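Local coordinates for RNA-binding protein (Porphyromonas gingivalis W83, PDB 7JLY) that probably binds RNA through a single RNA recognition motif and carries a calcium ion in the crystal, at residues A[2-7]-A[77-82]; A[28-33]-A[50-55]. One frame throughout, in Å; residues are numbered along the deposited sequence. Where two conformers were deposited one is given.

Contact 1: A[2-7]-A[77-82]. With ACT (acetate ion), chain B.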
ATOM      1  N   SER A   2      -6.126  -1.184 -14.111  1.00 26.43           N
ATOM      2  CA  SER A   2      -6.047  -1.279 -12.655  1.00 26.33           C
ATOM      3  C   SER A   2      -4.752  -1.960 -12.247  1.00 28.97           C
ATOM      4  O   SER A   2      -4.204  -2.753 -13.013  1.00 27.47           O
ATOM      5  CB  SER A   2      -7.240  -2.069 -12.113  1.00 30.33           C
ATOM      6  OG  SER A   2      -7.798  -1.424 -10.985  1.00 41.11           O
ATOM      7  N   MET A   3      -4.256  -1.656 -11.052  1.00 21.92           N
ATOM      8  CA  MET A   3      -3.182  -2.453 -10.465  1.00 23.37           C
ATOM      9  C   MET A   3      -3.333  -2.530  -8.953  1.00 21.49           C
ATOM     10  O   MET A   3      -3.588  -1.525  -8.288  1.00 20.65           O
ATOM     11  CB  MET A   3      -1.793  -1.902 -10.819  1.00 23.23           C
ATOM     12  CG  MET A   3      -0.665  -2.693 -10.138  1.00 26.37           C
ATOM     13  SD  MET A   3       0.995  -2.434 -10.816  1.00 34.02           S
ATOM     14  CE  MET A   3       0.763  -2.989 -12.498  1.00 35.30           C
ATOM     15  N   ASN A   4      -3.173  -3.743  -8.434  1.00 19.61           N
ATOM     16  CA  ASN A   4      -3.136  -4.020  -7.007  1.00 20.98           C
ATOM     17  C   ASN A   4      -1.694  -3.890  -6.536  1.00 17.70           C
ATOM     18  O   ASN A   4      -0.784  -4.437  -7.165  1.00 20.01           O
ATOM     19  CB  ASN A   4      -3.680  -5.427  -6.735  1.00 22.40           C
ATOM     20  CG  ASN A   4      -4.098  -5.650  -5.279  1.00 22.51           C
ATOM     21  OD1 ASN A   4      -4.443  -4.715  -4.550  1.00 21.05           O
ATOM     22  ND2 ASN A   4      -4.085  -6.918  -4.861  1.00 20.83           N
ATOM     23  N   ILE A   5      -1.489  -3.149  -5.452  1.00 18.57           N
ATOM     24  CA  ILE A   5      -0.152  -2.890  -4.939  1.00 19.09           C
ATOM     25  C   ILE A   5      -0.037  -3.409  -3.526  1.00 18.37           C
ATOM     26  O   ILE A   5      -0.840  -3.058  -2.666  1.00 16.59           O
ATOM     27  CB  ILE A   5       0.187  -1.383  -4.945  1.00 19.27           C
ATOM     28  CG1 ILE A   5      -0.045  -0.792  -6.339  1.00 18.07           C
ATOM     29  CG2 ILE A   5       1.634  -1.153  -4.489  1.00 16.59           C
ATOM     30  CD1 ILE A   5       0.216   0.689  -6.422  1.00 20.62           C
ATOM     31  N   TYR A   6       0.964  -4.256  -3.306  1.00 14.87           N
ATOM     32  CA  TYR A   6       1.312  -4.743  -1.980  1.00 16.66           C
ATOM     33  C   TYR A   6       2.170  -3.706  -1.274  1.00 18.10           C
ATOM     34  O   TYR A   6       3.161  -3.263  -1.839  1.00 17.29           O
ATOM     35  CB  TYR A   6       2.074  -6.070  -2.095  1.00 16.13           C
ATOM     36  CG  TYR A   6       2.433  -6.759  -0.786  1.00 17.17           C
ATOM     37  CD1 TYR A   6       3.549  -6.367  -0.052  1.00 17.04           C
ATOM     38  CD2 TYR A   6       1.672  -7.826  -0.303  1.00 18.02           C
ATOM     39  CE1 TYR A   6       3.897  -7.005   1.133  1.00 17.37           C
ATOM     40  CE2 TYR A   6       2.009  -8.469   0.882  1.00 19.31           C
ATOM     41  CZ  TYR A   6       3.124  -8.059   1.596  1.00 20.11           C
ATOM     42  OH  TYR A   6       3.470  -8.694   2.775  1.00 15.95           O
ATOM     43  N   VAL A   7       1.799  -3.322  -0.056  1.00 17.14           N
ATOM     44  CA  VAL A   7       2.668  -2.461   0.748  1.00 17.09           C
ATOM     45  C   VAL A   7       2.948  -3.157   2.085  1.00 17.63           C
ATOM     46  O   VAL A   7       2.022  -3.509   2.808  1.00 18.96           O
ATOM     47  CB  VAL A   7       2.048  -1.061   0.997  1.00 16.78           C
ATOM     48  CG1 VAL A   7       3.113  -0.096   1.518  1.00 16.76           C
ATOM     49  CG2 VAL A   7       1.426  -0.497  -0.289  1.00 19.90           C
ATOM     50  N   LYS A  77       5.271  -3.311  -4.148  1.00 18.83           N
ATOM     51  CA  LYS A  77       5.404  -4.215  -5.280  1.00 18.74           C
ATOM     52  C   LYS A  77       4.040  -4.519  -5.878  1.00 18.77           C
ATOM     53  O   LYS A  77       3.018  -4.462  -5.186  1.00 18.40           O
ATOM     54  CB  LYS A  77       6.109  -5.514  -4.846  1.00 20.21           C
ATOM     55  CG  LYS A  77       5.321  -6.355  -3.840  1.00 23.21           C
ATOM     56  CD  LYS A  77       6.085  -7.617  -3.393  1.00 28.28           C
ATOM     57  CE  LYS A  77       5.345  -8.336  -2.243  1.00 26.51           C
ATOM     58  NZ  LYS A  77       6.137  -9.461  -1.650  1.00 33.96           N
ATOM     59  N   GLU A  78       4.029  -4.820  -7.170  1.00 18.11           N
ATOM     60  CA  GLU A  78       2.808  -5.276  -7.814  1.00 19.37           C
ATOM     61  C   GLU A  78       2.300  -6.537  -7.120  1.00 21.47           C
ATOM     62  O   GLU A  78       3.077  -7.447  -6.804  1.00 19.58           O
ATOM     63  CB  GLU A  78       3.042  -5.541  -9.303  1.00 20.82           C
ATOM     64  CG  GLU A  78       1.834  -6.167  -9.998  1.00 24.90           C
ATOM     65  CD  GLU A  78       2.055  -6.408 -11.479  1.00 31.43           C
ATOM     66  OE1 GLU A  78       3.157  -6.099 -11.980  1.00 29.70           O
ATOM     67  OE2 GLU A  78       1.125  -6.914 -12.142  1.00 30.12           O
ATOM     68  N   ALA A  79       0.995  -6.579  -6.878  1.00 19.23           N
ATOM     69  CA  ALA A  79       0.365  -7.746  -6.280  1.00 20.95           C
ATOM     70  C   ALA A  79      -0.527  -8.471  -7.283  1.00 21.88           C
ATOM     71  O   ALA A  79      -0.991  -7.878  -8.249  1.00 25.79           O
ATOM     72  CB  ALA A  79      -0.447  -7.334  -5.075  1.00 18.85           C
ATOM     73  N   LEU A  80      -0.779  -9.756  -7.044  1.00 23.76           N
ATOM     74  CA  LEU A  80      -1.818 -10.448  -7.795  1.00 24.55           C
ATOM     75  C   LEU A  80      -3.158  -9.730  -7.632  1.00 27.05           C
ATOM     76  O   LEU A  80      -3.599  -9.456  -6.509  1.00 25.05           O
ATOM     77  CB  LEU A  80      -1.945 -11.905  -7.335  1.00 29.76           C
ATOM     78  CG  LEU A  80      -3.059 -12.719  -8.008  1.00 30.10           C
ATOM     79  CD1 LEU A  80      -2.885 -12.735  -9.529  1.00 26.25           C
ATOM     80  CD2 LEU A  80      -3.107 -14.144  -7.442  1.00 27.03           C
ATOM     81  N   GLU A  81      -3.800  -9.411  -8.755  1.00 25.82           N
ATOM     82  CA  GLU A  81      -5.140  -8.843  -8.716  1.00 27.48           C
ATOM     83  C   GLU A  81      -6.061  -9.884  -8.112  1.00 27.42           C
ATOM     84  O   GLU A  81      -6.084 -11.026  -8.559  1.00 26.21           O
ATOM     85  CB  GLU A  81      -5.613  -8.447 -10.109  1.00 27.40           C
ATOM     86  CG  GLU A  81      -4.749  -7.387 -10.774  1.00 28.85           C
ATOM     87  CD  GLU A  81      -5.338  -6.000 -10.628  1.00 33.19           C
ATOM     88  OE1 GLU A  81      -5.170  -5.172 -11.553  1.00 35.04           O
ATOM     89  OE2 GLU A  81      -5.977  -5.742  -9.589  1.00 35.52           O
ATOM     90  N   ARG A  82      -6.819  -9.487  -7.103  1.00 28.99           N
ATOM     91  CA  ARG A  82      -7.535 -10.443  -6.276  1.00 31.51           C
ATOM     92  C   ARG A  82      -8.725  -9.765  -5.610  1.00 32.22           C
ATOM     93  O   ARG A  82      -8.593  -8.646  -5.110  1.00 32.31           O
ATOM     94  CB  ARG A  82      -6.577 -11.021  -5.231  1.00 32.59           C
ATOM     95  CG  ARG A  82      -7.143 -12.129  -4.398  1.00 36.75           C
ATOM     96  CD  ARG A  82      -6.231 -12.445  -3.228  1.00 43.26           C
ATOM     97  NE  ARG A  82      -4.924 -12.951  -3.641  1.00 43.65           N
ATOM     98  CZ  ARG A  82      -4.678 -14.224  -3.942  1.00 46.26           C
ATOM     99  NH1 ARG A  82      -5.657 -15.121  -3.899  1.00 42.78           N
ATOM    100  NH2 ARG A  82      -3.454 -14.606  -4.290  1.00 50.16           N
TER
HETATM  101  C   ACT B 101       0.790 -10.424  -3.476  1.00 24.49           C
HETATM  102  O   ACT B 101       0.603 -11.037  -4.556  1.00 30.65           O
HETATM  103  OXT ACT B 101       0.007 -10.688  -2.532  1.00 28.70           O
HETATM  104  CH3 ACT B 101       1.880  -9.413  -3.355  1.00 28.57           C
HETATM  105  O   HOH W   1      -6.781  -3.253  -9.098  1.00 29.76           O
HETATM  106  O   HOH W   2      -1.951  -5.974 -10.059  1.00 32.40           O
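The central strand 3-8 of an RNA recognition motif pairs with antiparallel strand 72-78; beyond Ala79 the chain turns across the start of strand 3-8. The Ser2 hydroxyl reaches Glu81 OE2 through one water, whereas Ser2 O lies 3.0 Å from Glu81 OE1, two acceptors without a hydrogen bond. Met3 CG lies anti to the backbone N, and the chain, bent at chi3 (-61°), crosses Glu78 at about a right angle: Met3 SD lies 3.9 Å from Glu78 CG, and CE over the carboxylate carbon CD. A flexible thioether suits this place beside helix 54-64. Asn4 O accepts from Ala79 N at 2.8 Å, Asn4 N donates to a water that donates to Ala79 O, and ND2 adds a nearly straight side-chain bond to Leu80 O. Ile5 turns its branched side chain to the helices. Tyr6 exchanges two backbone bonds with Lys77; its ring, on the sheet face with Phe46 and Phe48, like the family's RNP aromatics, receives the extended lysine alongside. An acetate, probably from the crystallisation liquor, accepts from Leu80 N, its methyl near Tyr6 CD2 and Ala79 CB. Lys77 NZ makes a cation-pi contact, Lys77 CE resting over the same face, 3.5 Å from Tyr6 CD1.

Contact 2: A[28-33]-A[50-55]. With CA (calcium ion), chain C.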
ATOM      1  N   ALA A  28      -5.037   8.119  -9.306  1.00 17.44           N
ATOM      2  CA  ALA A  28      -6.266   7.790  -8.570  1.00 21.97           C
ATOM      3  C   ALA A  28      -6.143   6.477  -7.808  1.00 19.04           C
ATOM      4  O   ALA A  28      -5.678   5.489  -8.354  1.00 19.57           O
ATOM      5  CB  ALA A  28      -7.465   7.716  -9.520  1.00 17.44           C
ATOM      6  N   VAL A  29      -6.584   6.480  -6.555  1.00 17.93           N
ATOM      7  CA  VAL A  29      -6.623   5.287  -5.714  1.00 16.88           C
ATOM      8  C   VAL A  29      -8.073   4.898  -5.503  1.00 17.10           C
ATOM      9  O   VAL A  29      -8.900   5.763  -5.198  1.00 18.04           O
ATOM     10  CB  VAL A  29      -5.955   5.546  -4.345  1.00 17.35           C
ATOM     11  CG1 VAL A  29      -6.248   4.412  -3.372  1.00 16.44           C
ATOM     12  CG2 VAL A  29      -4.446   5.782  -4.507  1.00 19.16           C
ATOM     13  N   THR A  30      -8.406   3.618  -5.676  1.00 17.21           N
ATOM     14  CA  THR A  30      -9.799   3.198  -5.530  1.00 20.34           C
ATOM     15  C   THR A  30     -10.047   2.351  -4.294  1.00 22.37           C
ATOM     16  O   THR A  30     -11.189   2.135  -3.902  1.00 21.38           O
ATOM     17  CB  THR A  30     -10.281   2.401  -6.745  1.00 20.30           C
ATOM     18  OG1 THR A  30      -9.429   1.263  -6.944  1.00 22.82           O
ATOM     19  CG2 THR A  30     -10.242   3.265  -7.969  1.00 23.26           C
ATOM     20  N   SER A  31      -8.975   1.857  -3.689  1.00 20.20           N
ATOM     21  CA  SER A  31      -9.100   0.973  -2.547  1.00 21.79           C
ATOM     22  C   SER A  31      -7.832   1.012  -1.712  1.00 20.33           C
ATOM     23  O   SER A  31      -6.734   1.091  -2.255  1.00 17.92           O
ATOM     24  CB  SER A  31      -9.384  -0.462  -3.021  1.00 23.06           C
ATOM     25  OG  SER A  31      -9.527  -1.333  -1.921  1.00 36.23           O
ATOM     26  N   ALA A  32      -7.986   0.955  -0.394  1.00 20.45           N
ATOM     27  CA  ALA A  32      -6.837   0.847   0.493  1.00 18.61           C
ATOM     28  C   ALA A  32      -7.238   0.010   1.701  1.00 23.88           C
ATOM     29  O   ALA A  32      -8.276   0.255   2.329  1.00 21.02           O
ATOM     30  CB  ALA A  32      -6.337   2.229   0.923  1.00 20.52           C
ATOM     31  N   ARG A  33      -6.433  -1.006   2.001  1.00 20.74           N
ATOM     32  CA  ARG A  33      -6.757  -1.940   3.074  1.00 20.59           C
ATOM     33  C   ARG A  33      -5.494  -2.254   3.856  1.00 21.61           C
ATOM     34  O   ARG A  33      -4.475  -2.579   3.259  1.00 23.41           O
ATOM     35  CB  ARG A  33      -7.349  -3.241   2.516  1.00 23.74           C
ATOM     36  CG  ARG A  33      -8.530  -3.068   1.578  1.00 36.64           C
ATOM     37  CD  ARG A  33      -9.084  -4.415   1.128  1.00 47.02           C
ATOM     38  NE  ARG A  33      -8.271  -5.058   0.096  1.00 48.52           N
ATOM     39  CZ  ARG A  33      -7.858  -6.325   0.142  1.00 50.05           C
ATOM     40  NH1 ARG A  33      -8.172  -7.098   1.178  1.00 48.83           N
ATOM     41  NH2 ARG A  33      -7.128  -6.823  -0.850  1.00 43.63           N
ATOM     42  N   GLU A  50      -5.216  -0.307  -4.362  1.00 19.91           N
ATOM     43  CA  GLU A  50      -5.544  -0.433  -5.771  1.00 19.41           C
ATOM     44  C   GLU A  50      -5.546   0.942  -6.408  1.00 18.26           C
ATOM     45  O   GLU A  50      -6.100   1.895  -5.851  1.00 18.86           O
ATOM     46  CB  GLU A  50      -6.901  -1.112  -5.969  1.00 22.44           C
ATOM     47  CG  GLU A  50      -6.839  -2.619  -5.806  1.00 29.77           C
ATOM     48  CD  GLU A  50      -8.163  -3.290  -6.115  1.00 34.49           C
ATOM     49  OE1 GLU A  50      -8.760  -2.977  -7.167  1.00 39.79           O
ATOM     50  OE2 GLU A  50      -8.611  -4.125  -5.305  1.00 39.83           O
ATOM     51  N   MET A  51      -4.910   1.044  -7.570  1.00 16.99           N
ATOM     52  CA  MET A  51      -4.892   2.279  -8.335  1.00 17.77           C
ATOM     53  C   MET A  51      -5.551   2.008  -9.681  1.00 20.38           C
ATOM     54  O   MET A  51      -5.398   0.928 -10.243  1.00 19.99           O
ATOM     55  CB  MET A  51      -3.465   2.802  -8.512  1.00 17.99           C
ATOM     56  CG  MET A  51      -2.824   3.263  -7.204  1.00 17.89           C
ATOM     57  SD  MET A  51      -1.184   3.943  -7.453  1.00 19.44           S
ATOM     58  CE  MET A  51      -1.599   5.516  -8.211  1.00 21.21           C
ATOM     59  N   GLU A  52      -6.306   2.975 -10.186  1.00 19.29           N
ATOM     60  CA  GLU A  52      -7.108   2.717 -11.380  1.00 20.38           C
ATOM     61  C   GLU A  52      -6.248   2.587 -12.644  1.00 22.63           C
ATOM     62  O   GLU A  52      -6.582   1.836 -13.555  1.00 21.40           O
ATOM     63  CB  GLU A  52      -8.163   3.810 -11.568  1.00 22.13           C
ATOM     64  CG  GLU A  52      -9.145   3.541 -12.735  1.00 23.68           C
ATOM     65  CD  GLU A  52      -9.911   2.208 -12.609  1.00 29.79           C
ATOM     66  OE1 GLU A  52     -10.327   1.843 -11.479  1.00 26.67           O
ATOM     67  OE2 GLU A  52     -10.097   1.521 -13.649  1.00 28.65           O
ATOM     68  N   ASP A  53      -5.130   3.313 -12.674  0.60 21.53           N
ATOM     69  CA  ASP A  53      -4.257   3.365 -13.844  0.60 23.19           C
ATOM     70  C   ASP A  53      -2.969   2.584 -13.602  0.60 22.77           C
ATOM     71  O   ASP A  53      -2.177   2.955 -12.734  0.60 22.04           O
ATOM     72  CB  ASP A  53      -3.931   4.824 -14.197  0.60 24.41           C
ATOM     73  CG  ASP A  53      -3.160   4.961 -15.501  0.60 25.86           C
ATOM     74  OD1 ASP A  53      -3.808   4.968 -16.570  0.60 26.78           O
ATOM     75  OD2 ASP A  53      -1.916   5.078 -15.458  0.60 26.38           O
ATOM     76  N   GLU A  54      -2.764   1.513 -14.367  1.00 22.59           N
ATOM     77  CA  GLU A  54      -1.565   0.689 -14.244  1.00 22.31           C
ATOM     78  C   GLU A  54      -0.279   1.479 -14.373  1.00 25.28           C
ATOM     79  O   GLU A  54       0.719   1.175 -13.716  1.00 22.43           O
ATOM     80  CB  GLU A  54      -1.562  -0.401 -15.316  1.00 26.80           C
ATOM     81  CG  GLU A  54      -1.948  -1.757 -14.814  1.00 37.95           C
ATOM     82  CD  GLU A  54      -1.542  -2.861 -15.777  1.00 48.29           C
ATOM     83  OE1 GLU A  54      -0.898  -2.548 -16.808  1.00 46.99           O
ATOM     84  OE2 GLU A  54      -1.860  -4.040 -15.494  1.00 52.67           O
ATOM     85  N   ASN A  55      -0.293   2.490 -15.237  1.00 21.77           N
ATOM     86  CA  ASN A  55       0.923   3.249 -15.493  1.00 23.37           C
ATOM     87  C   ASN A  55       1.316   4.084 -14.275  1.00 23.76           C
ATOM     88  O   ASN A  55       2.484   4.116 -13.887  1.00 19.61           O
ATOM     89  CB  ASN A  55       0.742   4.133 -16.720  1.00 28.76           C
ATOM     90  CG  ASN A  55       2.030   4.794 -17.148  1.00 41.97           C
ATOM     91  OD1 ASN A  55       2.431   5.814 -16.584  1.00 46.10           O
ATOM     92  ND2 ASN A  55       2.691   4.216 -18.151  1.00 43.77           N
TER
HETATM   93 CA    CA C 102      -2.114  -6.563 -14.701  1.00 34.60          CA
HETATM   94  O   HOH W   3      -4.275   5.481 -10.786  1.00 17.90           O
HETATM   95  O   HOH W   4      -9.174   0.332  -9.508  1.00 25.92           O
HETATM   96  O   HOH W   5      -6.662  -4.751  -3.164  1.00 28.24           O
HETATM   97  O   HOH W   6      -1.556  -6.642 -12.334  1.00 33.14           O
HETATM   98  O   HOH W   7      -2.075  -5.806 -16.830  1.00 36.01           O
HETATM   99  O   HOH W   8       0.395  -6.309 -14.727  1.00 34.43           O
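A classic beta bulge marks this antiparallel pairing of the edge strand 29-36 with strand 46-51 in the RNA recognition motif: Thr30 and Ser31 both face Glu50. Thr30 psi is -14° rather than the extended values of Val29 and Ser31, letting two residues face one. Glu50 N donates to Ser31 O and Glu50 O accepts from Thr30 N, both at 2.9 Å. Its CB packs against Thr30 OG1 and Ser31 CB, and the extended chain carries the carboxylate to a water shared by OE2 and Arg33 NH2. The charged atoms Arg33 NH2 and Glu50 OE2, 5.4 Å apart, do not meet directly; that water bridges them. Met51 lies on the other sheet face with Val29, where its CG meets Val29 CG2 at 4.0 Å; both are apolar, as befits a face covered by Leu23 of helix 16-23. Glu52 ends the ladder, its N donating to Ala28 O, while its chain, bent at chi2 (58°), sets OE1 on a water that also bonds Thr30 OG1. Asp53 N meets a water held by Ala28 O, and the Asp53 carboxylate N-caps helix 54-64 at Asp56 N, a short acidic acceptor suiting a helix start. Glu54, in the first turn, divides its carboxylate: OE1 forms a salt bridge with Arg58, and OE2 binds calcium at 2.7 Å, beside three waters at 2.3 to 2.5 Å.

In the fold
Both contacts belong to one antiparallel sheet, joined where strand 3-8 lies beside strand 46-51, and contact 2 is nested within the loop that contact 1 closes. Contact 1 is partly buried and involves the central strand; contact 2 lies at the surface, on the edge strand 29-36. Both use waters at their polar edges, but contact 1 adds ring and lysine chemistry on the sheet face, whereas contact 2 combines edge-strand backbone pairing with a calcium-bound helix start. They meet directly, Met3 N probably bonding Met51 O, and Ser2 O packs on Glu54 CG. The calcium held by Glu54 lies about 4 Å, nearest atoms, from the Glu78 side chain, which does not coordinate it.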